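Local structure of mercuric reductase (Metallosphaera sedula, 4YWO) at residues A[50-53]-A[54-58]. The protein probably reduces mercuric ion to elemental mercury with electrons from NADPH, working as an FAD-containing homodimer. Numbering follows the deposited sequence.
Sequences GGTC and VNVGC. With FAD (flavin-adenine dinucleotide), chain B.
Cys53 and Cys58 face each other across a short helical turn, SG to SG at 2.9 Å. That separation is too long for an intact disulfide and too short for two sulfurs merely in contact; the model perhaps mixes oxidised and reduced forms of a pair known to form a disulfide, so its redox state is doubtful. Cys58 can be followed outward over the flavin. Its CB already lies above the isoalloxazine face, 3.3 Å from FAD C4X, and its SG, nearly eclipsing its own backbone N (chi1 -13°) in a strained rotation, rests on the same face, 3.2 Å from FAD C10, while reaching Cys53 SG. Cys53 SG, extended opposite its backbone N (chi1 177°), stands farther from the ring, giving an inner and an outer sulfur. Phe437 of the second subunit packs on both cysteines, and Glu314 touches them within the chain.

The turn that presents the pair is secured at its start. Asn55 folds its amide back so that ND2 gives Gly51 O a nearly straight bond of 2.8 Å (158° at hydrogen), taken in the carbonyl plane on a lone pair; Arg100 holds Asn55 OD1. Thr52 O accepts Val56 N at 2.9 Å, and a water bridges Gly50 O to Val54 N. On the cofactor side, Thr52 grips one phosphate twice, through OG1 to FAD O2A at 3.1 Å and through its backbone N to FAD O1A. Gly51 CA lies against the ribose, 3.2 Å from FAD O3B.

One short segment thus holds one phosphate of the pyrophosphate and sets a sulfur over the flavin, as in related disulfide oxidoreductases; the inner sulfur is probably placed to exchange electrons with the ring, and the outer one is consistent with a role in receiving mercury.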
loop_
_atom_site.group_PDB
_atom_site.type_symbol
_atom_site.label_atom_id
_atom_site.label_comp_id
_atom_site.label_asym_id
_atom_site.label_seq_id
_atom_site.Cartn_x
_atom_site.Cartn_y
_atom_site.Cartn_z
ATOM N N GLY A 50 10.035 2.752 26.343
ATOM C CA GLY A 50 9.760 2.696 24.909
ATOM C C GLY A 50 10.677 3.533 24.076
ATOM O O GLY A 50 10.749 3.345 22.859
ATOM N N GLY A 51 11.513 4.354 24.685
ATOM C CA GLY A 51 12.488 5.069 23.921
ATOM C C GLY A 51 11.973 6.062 22.909
ATOM O O GLY A 51 11.003 6.765 23.204
ATOM N N THR A 52 12.671 6.241 21.802
ATOM C CA THR A 52 12.428 7.330 20.927
ATOM C C THR A 52 11.159 7.200 20.107
ATOM O O THR A 52 10.429 8.196 19.990
ATOM C CB THR A 52 13.625 7.473 19.960
ATOM O OG1 THR A 52 14.793 7.848 20.771
ATOM C CG2 THR A 52 13.388 8.537 18.906
ATOM N N CYS A 53 10.952 6.035 19.504
ATOM C CA CYS A 53 9.893 5.835 18.522
ATOM C C CYS A 53 8.526 6.273 19.023
ATOM O O CYS A 53 7.865 7.106 18.403
ATOM C CB CYS A 53 9.843 4.368 18.087
ATOM S SG CYS A 53 8.510 3.977 16.929
ATOM N N VAL A 54 8.101 5.701 20.143
ATOM C CA VAL A 54 6.767 5.961 20.654
ATOM C C VAL A 54 6.631 7.326 21.244
ATOM O O VAL A 54 5.571 7.937 21.232
ATOM C CB VAL A 54 6.272 4.805 21.574
ATOM C CG1 VAL A 54 6.951 4.814 22.932
ATOM C CG2 VAL A 54 4.785 4.887 21.757
ATOM N N ASN A 55 7.695 7.840 21.859
ATOM C CA ASN A 55 7.603 9.067 22.662
ATOM C C ASN A 55 7.896 10.326 21.957
ATOM O O ASN A 55 7.168 11.348 22.151
ATOM C CB ASN A 55 8.572 8.931 23.866
ATOM C CG ASN A 55 8.099 7.867 24.830
ATOM O OD1 ASN A 55 7.005 7.938 25.356
ATOM N ND2 ASN A 55 8.913 6.847 25.035
ATOM N N VAL A 56 8.910 10.360 21.112
ATOM C CA VAL A 56 9.348 11.582 20.439
ATOM C C VAL A 56 9.786 11.355 19.019
ATOM O O VAL A 56 10.476 12.203 18.398
ATOM C CB VAL A 56 10.532 12.312 21.141
ATOM C CG1 VAL A 56 10.086 12.925 22.451
ATOM C CG2 VAL A 56 11.696 11.345 21.306
ATOM N N GLY A 57 9.309 10.285 18.427
ATOM C CA GLY A 57 9.795 9.888 17.132
ATOM C C GLY A 57 8.630 9.533 16.204
ATOM O O GLY A 57 7.812 10.461 15.991
ATOM N N CYS A 58 8.621 8.320 15.661
ATOM C CA CYS A 58 7.730 7.928 14.584
ATOM C C CYS A 58 6.265 8.106 14.925
ATOM O O CYS A 58 5.479 8.530 14.077
ATOM C CB CYS A 58 7.996 6.477 14.176
ATOM S SG CYS A 58 9.525 5.782 14.843
HETATM P PA FAD B . 16.284 4.170 21.533
HETATM O O1A FAD B . 14.820 3.813 21.436
HETATM O O2A FAD B . 16.697 5.608 21.739
HETATM O O5B FAD B . 16.941 3.285 22.707
HETATM C C5B FAD B . 17.731 3.901 23.722
HETATM C C4B FAD B . 17.006 3.803 25.059
HETATM O O4B FAD B . 17.872 3.219 26.036
HETATM C C3B FAD B . 16.590 5.175 25.563
HETATM O O3B FAD B . 15.169 5.234 25.715
HETATM C C2B FAD B . 17.265 5.355 26.908
HETATM O O2B FAD B . 16.280 5.531 27.930
HETATM C C1B FAD B . 18.059 4.083 27.161
HETATM N N9A FAD B . 19.499 4.412 27.307
HETATM C C8A FAD B . 20.231 5.137 26.443
HETATM N N7A FAD B . 21.516 5.255 26.867
HETATM C C5A FAD B . 21.617 4.591 28.034
HETATM C C6A FAD B . 22.693 4.317 29.016
HETATM N N6A FAD B . 23.949 4.789 28.830
HETATM N N1A FAD B . 22.378 3.578 30.104
HETATM C C2A FAD B . 21.134 3.103 30.300
HETATM N N3A FAD B . 20.111 3.313 29.450
HETATM C C4A FAD B . 20.285 4.037 28.319
HETATM N N1 FAD B . 11.914 5.324 12.297
HETATM C C2 FAD B . 11.035 4.688 11.482
HETATM O O2 FAD B . 11.275 3.509 11.144
HETATM N N3 FAD B . 9.914 5.274 11.023
HETATM C C4 FAD B . 9.585 6.532 11.339
HETATM O O4 FAD B . 8.535 7.049 10.896
HETATM C C4X FAD B . 10.493 7.299 12.226
HETATM N N5 FAD B . 10.233 8.574 12.591
HETATM C C5X FAD B . 11.082 9.247 13.402
HETATM C C6 FAD B . 10.793 10.558 13.765
HETATM C C7 FAD B . 11.660 11.257 14.598
HETATM C C7M FAD B . 11.345 12.677 14.989
HETATM C C8 FAD B . 12.897 10.605 15.102
HETATM C C8M FAD B . 13.834 11.365 16.004
HETATM C C9 FAD B . 13.190 9.295 14.742
HETATM C C9A FAD B . 12.323 8.596 13.910
HETATM N N10 FAD B . 12.612 7.268 13.540
HETATM C C10 FAD B . 11.708 6.597 12.695
HETATM C "C1'" FAD B . 13.824 6.601 14.022
HETATM C "C2'" FAD B . 13.463 5.646 15.154
HETATM O "O2'" FAD B . 12.697 6.344 16.141
HETATM C "C3'" FAD B . 14.715 5.065 15.799
HETATM O "O3'" FAD B . 15.559 4.506 14.786
HETATM C "C4'" FAD B . 14.356 3.986 16.813
HETATM O "O4'" FAD B . 13.676 4.581 17.923
HETATM C "C5'" FAD B . 15.604 3.265 17.310
HETATM O "O5'" FAD B . 15.346 2.695 18.591
HETATM P P FAD B . 16.562 2.232 19.538
HETATM O O1P FAD B . 16.002 1.339 20.621
HETATM O O2P FAD B . 17.685 1.736 18.659
HETATM O O3P FAD B . 17.026 3.615 20.217
HETATM O O HOH W 1 9.336 3.126 20.805
#